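Local coordinates for SIR4-interacting protein SIF2 (Saccharomyces cerevisiae, PDB 1R5M) that antagonises telomeric silencing in yeast and serves as a WD-repeat subunit of the Set3C corepressor complex, at residues Ser296-Gly299 against Val303-Cys306; Gly310-Trp315 against Tyr345-Met350. All coordinates share one frame; numbering follows the deposited sequence.

Contact 1: residues Ser296-Gly299 against Val303-Cys306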
ATOM      1  N   SER A 296      -4.735  -5.148  -6.098  1.00 10.14           N
ATOM      2  CA  SER A 296      -3.549  -5.994  -6.066  1.00 10.07           C
ATOM      3  C   SER A 296      -3.615  -7.109  -7.088  1.00 10.05           C
ATOM      4  O   SER A 296      -4.690  -7.495  -7.552  1.00  9.93           O
ATOM      5  CB  SER A 296      -3.399  -6.670  -4.694  1.00 11.88           C
ATOM      6  OG  SER A 296      -3.230  -5.745  -3.641  1.00 12.30           O
ATOM      7  N   TRP A 297      -2.445  -7.636  -7.421  1.00  9.95           N
ATOM      8  CA  TRP A 297      -2.364  -8.769  -8.314  1.00  9.84           C
ATOM      9  C   TRP A 297      -2.679  -9.990  -7.466  1.00 11.15           C
ATOM     10  O   TRP A 297      -2.338 -10.041  -6.282  1.00 12.04           O
ATOM     11  CB  TRP A 297      -0.949  -8.927  -8.879  1.00  9.74           C
ATOM     12  CG  TRP A 297      -0.663  -8.026 -10.011  1.00  9.32           C
ATOM     13  CD1 TRP A 297      -0.010  -6.828  -9.968  1.00  9.67           C
ATOM     14  CD2 TRP A 297      -1.065  -8.220 -11.365  1.00  8.76           C
ATOM     15  NE1 TRP A 297       0.017  -6.262 -11.219  1.00 10.08           N
ATOM     16  CE2 TRP A 297      -0.626  -7.096 -12.097  1.00  9.12           C
ATOM     17  CE3 TRP A 297      -1.758  -9.238 -12.034  1.00 10.34           C
ATOM     18  CZ2 TRP A 297      -0.858  -6.958 -13.469  1.00 10.19           C
ATOM     19  CZ3 TRP A 297      -1.990  -9.103 -13.401  1.00 10.65           C
ATOM     20  CH2 TRP A 297      -1.539  -7.968 -14.102  1.00 10.30           C
ATOM     21  N   VAL A 298      -3.354 -10.957  -8.071  1.00 11.09           N
ATOM     22  CA  VAL A 298      -3.668 -12.215  -7.406  1.00 10.88           C
ATOM     23  C   VAL A 298      -3.055 -13.210  -8.378  1.00 11.60           C
ATOM     24  O   VAL A 298      -3.687 -13.634  -9.347  1.00 11.88           O
ATOM     25  CB  VAL A 298      -5.185 -12.444  -7.288  1.00 11.26           C
ATOM     26  CG1 VAL A 298      -5.453 -13.799  -6.651  1.00 12.21           C
ATOM     27  CG2 VAL A 298      -5.814 -11.334  -6.447  1.00 12.21           C
ATOM     28  N   GLY A 299      -1.802 -13.563  -8.129  1.00 12.35           N
ATOM     29  CA  GLY A 299      -1.124 -14.458  -9.045  1.00 13.09           C
ATOM     30  C   GLY A 299      -0.806 -13.655 -10.294  1.00 13.83           C
ATOM     31  O   GLY A 299      -0.625 -12.434 -10.230  1.00 14.56           O
ATOM     32  N   VAL A 303      -6.645 -10.004 -10.825  1.00 10.22           N
ATOM     33  CA  VAL A 303      -6.397  -8.816 -10.018  1.00  9.50           C
ATOM     34  C   VAL A 303      -7.630  -8.646  -9.143  1.00  9.81           C
ATOM     35  O   VAL A 303      -8.718  -9.107  -9.492  1.00 10.03           O
ATOM     36  CB  VAL A 303      -6.170  -7.532 -10.861  1.00  9.08           C
ATOM     37  CG1 VAL A 303      -4.855  -7.641 -11.618  1.00 11.22           C
ATOM     38  CG2 VAL A 303      -7.322  -7.302 -11.821  1.00 10.44           C
ATOM     39  N   ILE A 304      -7.449  -8.020  -7.989  1.00  8.92           N
ATOM     40  CA  ILE A 304      -8.552  -7.813  -7.066  1.00 10.22           C
ATOM     41  C   ILE A 304      -8.559  -6.352  -6.652  1.00  9.12           C
ATOM     42  O   ILE A 304      -7.506  -5.724  -6.524  1.00 10.63           O
ATOM     43  CB  ILE A 304      -8.417  -8.755  -5.836  1.00  9.36           C
ATOM     44  CG1 ILE A 304      -9.676  -8.680  -4.971  1.00 11.72           C
ATOM     45  CG2 ILE A 304      -7.174  -8.401  -5.027  1.00 10.07           C
ATOM     46  CD1 ILE A 304      -9.758  -9.794  -3.936  1.00 12.08           C
ATOM     47  N   SER A 305      -9.754  -5.806  -6.468  1.00  9.30           N
ATOM     48  CA  SER A 305      -9.890  -4.410  -6.092  1.00  9.22           C
ATOM     49  C   SER A 305     -11.005  -4.206  -5.081  1.00  8.66           C
ATOM     50  O   SER A 305     -11.897  -5.042  -4.951  1.00 10.33           O
ATOM     51  CB  SER A 305     -10.190  -3.568  -7.336  1.00 10.81           C
ATOM     52  OG  SER A 305     -11.350  -4.049  -8.006  1.00 10.95           O
ATOM     53  N   CYS A 306     -10.931  -3.105  -4.344  1.00 10.11           N
ATOM     54  CA  CYS A 306     -11.990  -2.763  -3.403  1.00 10.99           C
ATOM     55  C   CYS A 306     -12.255  -1.276  -3.578  1.00 12.05           C
ATOM     56  O   CYS A 306     -11.382  -0.515  -4.016  1.00 10.25           O
ATOM     57  CB  CYS A 306     -11.640  -3.144  -1.959  1.00 12.73           C
ATOM     58  SG  CYS A 306     -10.126  -2.491  -1.296  1.00 11.83           S
TER

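Contact 2: residues Gly310-Trp315 against Tyr345-Met350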
ATOM      1  N   GLY A 310     -18.149  -0.070  -1.418  1.00 14.04           N
ATOM      2  CA  GLY A 310     -18.330  -1.182  -0.501  1.00 13.88           C
ATOM      3  C   GLY A 310     -18.146  -2.584  -1.053  1.00 14.52           C
ATOM      4  O   GLY A 310     -18.451  -3.562  -0.369  1.00 14.56           O
ATOM      5  N   SER A 311     -17.630  -2.698  -2.272  1.00 13.69           N
ATOM      6  CA  SER A 311     -17.441  -4.014  -2.870  1.00 13.28           C
ATOM      7  C   SER A 311     -15.992  -4.415  -3.090  1.00 12.85           C
ATOM      8  O   SER A 311     -15.098  -3.571  -3.192  1.00 13.09           O
ATOM      9  CB  SER A 311     -18.176  -4.101  -4.214  1.00 13.98           C
ATOM     10  OG  SER A 311     -17.524  -3.326  -5.210  1.00 15.07           O
ATOM     11  N   VAL A 312     -15.786  -5.724  -3.142  1.00 12.82           N
ATOM     12  CA  VAL A 312     -14.488  -6.324  -3.399  1.00 11.66           C
ATOM     13  C   VAL A 312     -14.738  -7.112  -4.674  1.00 12.29           C
ATOM     14  O   VAL A 312     -15.675  -7.913  -4.740  1.00 12.33           O
ATOM     15  CB  VAL A 312     -14.068  -7.292  -2.276  1.00 11.60           C
ATOM     16  CG1 VAL A 312     -12.741  -7.946  -2.625  1.00 12.96           C
ATOM     17  CG2 VAL A 312     -13.953  -6.540  -0.959  1.00 13.77           C
ATOM     18  N   ARG A 313     -13.923  -6.875  -5.695  1.00 11.18           N
ATOM     19  CA  ARG A 313     -14.107  -7.560  -6.964  1.00 11.31           C
ATOM     20  C   ARG A 313     -12.846  -8.247  -7.454  1.00 10.47           C
ATOM     21  O   ARG A 313     -11.765  -7.657  -7.455  1.00 11.28           O
ATOM     22  CB  ARG A 313     -14.606  -6.563  -8.015  1.00 11.68           C
ATOM     23  CG  ARG A 313     -15.950  -5.943  -7.645  1.00 12.92           C
ATOM     24  CD  ARG A 313     -16.389  -4.853  -8.607  1.00 14.45           C
ATOM     25  NE  ARG A 313     -17.565  -4.155  -8.094  1.00 15.90           N
ATOM     26  CZ  ARG A 313     -18.780  -4.242  -8.622  1.00 19.92           C
ATOM     27  NH1 ARG A 313     -18.990  -4.996  -9.694  1.00 20.02           N
ATOM     28  NH2 ARG A 313     -19.790  -3.582  -8.070  1.00 23.68           N
ATOM     29  N   LEU A 314     -13.002  -9.505  -7.855  1.00 10.05           N
ATOM     30  CA  LEU A 314     -11.899 -10.314  -8.373  1.00  9.95           C
ATOM     31  C   LEU A 314     -12.114 -10.414  -9.878  1.00 11.38           C
ATOM     32  O   LEU A 314     -13.183 -10.836 -10.337  1.00 11.34           O
ATOM     33  CB  LEU A 314     -11.917 -11.707  -7.736  1.00 11.30           C
ATOM     34  CG  LEU A 314     -10.829 -12.682  -8.194  1.00 11.23           C
ATOM     35  CD1 LEU A 314      -9.461 -12.193  -7.734  1.00 12.64           C
ATOM     36  CD2 LEU A 314     -11.117 -14.061  -7.620  1.00 12.94           C
ATOM     37  N   TRP A 315     -11.093 -10.032 -10.639  1.00 10.52           N
ATOM     38  CA  TRP A 315     -11.177 -10.013 -12.095  1.00 10.70           C
ATOM     39  C   TRP A 315     -10.251 -11.019 -12.765  1.00 10.72           C
ATOM     40  O   TRP A 315      -9.145 -11.263 -12.294  1.00 11.56           O
ATOM     41  CB  TRP A 315     -10.834  -8.610 -12.609  1.00  9.90           C
ATOM     42  CG  TRP A 315     -11.464  -7.474 -11.831  1.00  9.70           C
ATOM     43  CD1 TRP A 315     -10.994  -6.899 -10.681  1.00  9.74           C
ATOM     44  CD2 TRP A 315     -12.652  -6.758 -12.179  1.00 10.16           C
ATOM     45  NE1 TRP A 315     -11.815  -5.858 -10.299  1.00  9.47           N
ATOM     46  CE2 TRP A 315     -12.840  -5.753 -11.202  1.00 10.81           C
ATOM     47  CE3 TRP A 315     -13.578  -6.866 -13.226  1.00 11.03           C
ATOM     48  CZ2 TRP A 315     -13.915  -4.861 -11.245  1.00 11.91           C
ATOM     49  CZ3 TRP A 315     -14.646  -5.980 -13.265  1.00 11.08           C
ATOM     50  CH2 TRP A 315     -14.805  -4.992 -12.282  1.00 13.30           C
ATOM     51  N   TYR A 345      -7.471 -11.805   1.159  1.00 10.35           N
ATOM     52  CA  TYR A 345      -7.565 -10.367   0.925  1.00 10.51           C
ATOM     53  C   TYR A 345      -8.297  -9.747   2.108  1.00 10.42           C
ATOM     54  O   TYR A 345      -9.443 -10.100   2.387  1.00 10.88           O
ATOM     55  CB  TYR A 345      -8.328 -10.081  -0.374  1.00 10.19           C
ATOM     56  CG  TYR A 345      -8.157  -8.663  -0.877  1.00 10.85           C
ATOM     57  CD1 TYR A 345      -6.910  -8.204  -1.302  1.00 11.06           C
ATOM     58  CD2 TYR A 345      -9.235  -7.782  -0.930  1.00  9.73           C
ATOM     59  CE1 TYR A 345      -6.741  -6.897  -1.771  1.00 10.10           C
ATOM     60  CE2 TYR A 345      -9.077  -6.471  -1.397  1.00 10.59           C
ATOM     61  CZ  TYR A 345      -7.827  -6.040  -1.815  1.00 11.35           C
ATOM     62  OH  TYR A 345      -7.662  -4.755  -2.288  1.00 12.55           O
ATOM     63  N   ALA A 346      -7.630  -8.830   2.800  1.00  9.90           N
ATOM     64  CA  ALA A 346      -8.210  -8.175   3.967  1.00 10.31           C
ATOM     65  C   ALA A 346      -8.632  -6.753   3.640  1.00 10.22           C
ATOM     66  O   ALA A 346      -7.873  -5.998   3.034  1.00 11.41           O
ATOM     67  CB  ALA A 346      -7.202  -8.166   5.109  1.00 10.30           C
ATOM     68  N   VAL A 347      -9.846  -6.390   4.045  1.00  9.19           N
ATOM     69  CA  VAL A 347     -10.359  -5.050   3.794  1.00  9.80           C
ATOM     70  C   VAL A 347     -10.883  -4.403   5.067  1.00 11.03           C
ATOM     71  O   VAL A 347     -11.390  -5.085   5.957  1.00 11.72           O
ATOM     72  CB  VAL A 347     -11.496  -5.064   2.751  1.00 10.87           C
ATOM     73  CG1 VAL A 347     -10.965  -5.542   1.408  1.00 12.96           C
ATOM     74  CG2 VAL A 347     -12.632  -5.953   3.227  1.00 12.25           C
ATOM     75  N   ALA A 348     -10.745  -3.085   5.151  1.00  9.73           N
ATOM     76  CA  ALA A 348     -11.226  -2.347   6.309  1.00 10.16           C
ATOM     77  C   ALA A 348     -12.420  -1.509   5.886  1.00 11.83           C
ATOM     78  O   ALA A 348     -12.301  -0.635   5.027  1.00 11.25           O
ATOM     79  CB  ALA A 348     -10.123  -1.451   6.856  1.00 11.38           C
ATOM     80  N   PHE A 349     -13.575  -1.792   6.479  1.00 10.78           N
ATOM     81  CA  PHE A 349     -14.784  -1.048   6.166  1.00 12.40           C
ATOM     82  C   PHE A 349     -14.874   0.207   7.020  1.00 12.78           C
ATOM     83  O   PHE A 349     -14.273   0.293   8.095  1.00 13.24           O
ATOM     84  CB  PHE A 349     -16.028  -1.912   6.390  1.00 13.46           C
ATOM     85  CG  PHE A 349     -16.191  -3.015   5.387  1.00 13.62           C
ATOM     86  CD1 PHE A 349     -15.603  -4.258   5.591  1.00 14.58           C
ATOM     87  CD2 PHE A 349     -16.926  -2.804   4.224  1.00 14.63           C
ATOM     88  CE1 PHE A 349     -15.750  -5.280   4.650  1.00 15.35           C
ATOM     89  CE2 PHE A 349     -17.079  -3.818   3.277  1.00 16.41           C
ATOM     90  CZ  PHE A 349     -16.490  -5.058   3.490  1.00 15.48           C
ATOM     91  N   MET A 350     -15.641   1.174   6.532  1.00 14.25           N
ATOM     92  CA  MET A 350     -15.823   2.445   7.216  1.00 14.94           C
ATOM     93  C   MET A 350     -16.436   2.280   8.605  1.00 15.98           C
ATOM     94  O   MET A 350     -16.289   3.152   9.458  1.00 15.73           O
ATOM     95  CB  MET A 350     -16.699   3.358   6.358  1.00 17.05           C
ATOM     96  CG  MET A 350     -16.902   4.748   6.917  1.00 18.87           C
ATOM     97  SD  MET A 350     -17.710   5.813   5.710  1.00 21.06           S
ATOM     98  CE  MET A 350     -17.686   7.380   6.588  1.00 22.11           C
TER

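Contact 1: residues Ser296-Gly299 against Val303-Cys306
Val-303 lays one methyl over the indole of Trp-297, the two side chains running side by side in the same direction from a non-hydrogen-bonded antiparallel pair. CG1 of Val-303 sits 3.8 Å from the centroid of the Trp-297 six-membered ring, a CH-pi contact shifted toward the rim, and its nearest ring atom is Trp-297 CE3 at 3.5 Å. The valine torsion (chi1 -68°) sets CG1 anti to its own carbonyl carbon and so delivers that methyl to the ring. The neighbouring pair, Ser-296 with Ile-304, is hydrogen-bonded: Ile-304 N reaches Ser-296 O at 2.8 Å, and Ser-296 N reaches Ile-304 O at 2.9 Å, both nearly straight. Beyond them Val-298 CG2 meets Ile-304 CG2 at 3.5 Å, the two branched side chains meeting at a slant. Replacing Trp-297 with alanine would probably leave Val-303 CG1 without its aromatic cover and Glu-254 O without the indole N-H it now receives. The hairpin supplies the first two strands of a propeller blade. Trp-297 and Val-303 pack against strand 271-274 of the preceding blade, whereas Val-298 and Ile-304 touch Leu-314 in the next strand of their own blade and Leu-359 beyond strand 354-358.

Contact 2: residues Gly310-Trp315 against Tyr345-Met350
Ser-311 OG, one residue before the Val-312 that meets Tyr-345 and Val-347, is gripped by two groups: Arg-313 NE donates to it over 3.0 Å, and Asp-309 OD1 is hydrogen-bonded to it as well. The oxygen lies 20° out of the guanidinium plane, and the bond is moderately bent, at 149° about the hydrogen. This polar cluster belongs to the side of the strand turned from segment 345-350; the apolar part of the contact divides between the two methyls of Val-312. Val-312 CG1, anti to the backbone N (chi1 177°), comes obliquely to the Tyr-345 ring, 3.9 Å from Tyr-345 CD2. Val-312 CG2 meets Val-347 CG1 tip to tip, also at 3.9 Å. As a separate, third touch, Gly-310 O lies in the plane of the Phe-349 ring at its edge, 3.9 Å from Phe-349 CE2. All five touching residues are buried, and the small patch belongs to the interface between adjacent blades of the WD40 propeller. Its strands run oppositely but are not paired with each other: strand 311-316 lies between 302-307 and 321-327 in one blade, and strand 344-349 between 333-338 and 354-358 in the next. Ile-333 and Tyr-357 of that second blade also pack on Val-312.

From the N terminus, strand 292-298 turns back directly into 302-307, and contact 1 closes this short hairpin. The chain then turns into strand 311-316, where contact 2 opens; it closes after 29 intervening residues, which include strands 321-327 and 333-338. The two contacts are in series, neither nested nor crossing: the first works within the blade of WD 6, the second ties that blade to the blade of WD 7. Strands 302-307 and 311-316 join them directly, with probable backbone hydrogen bonds from Trp-315 N to Val-303 O and from Arg-313 N to Ser-305 O, both 2.8 Å. Cys-306 SG also packs against Tyr-345 OH, spanning the two blades.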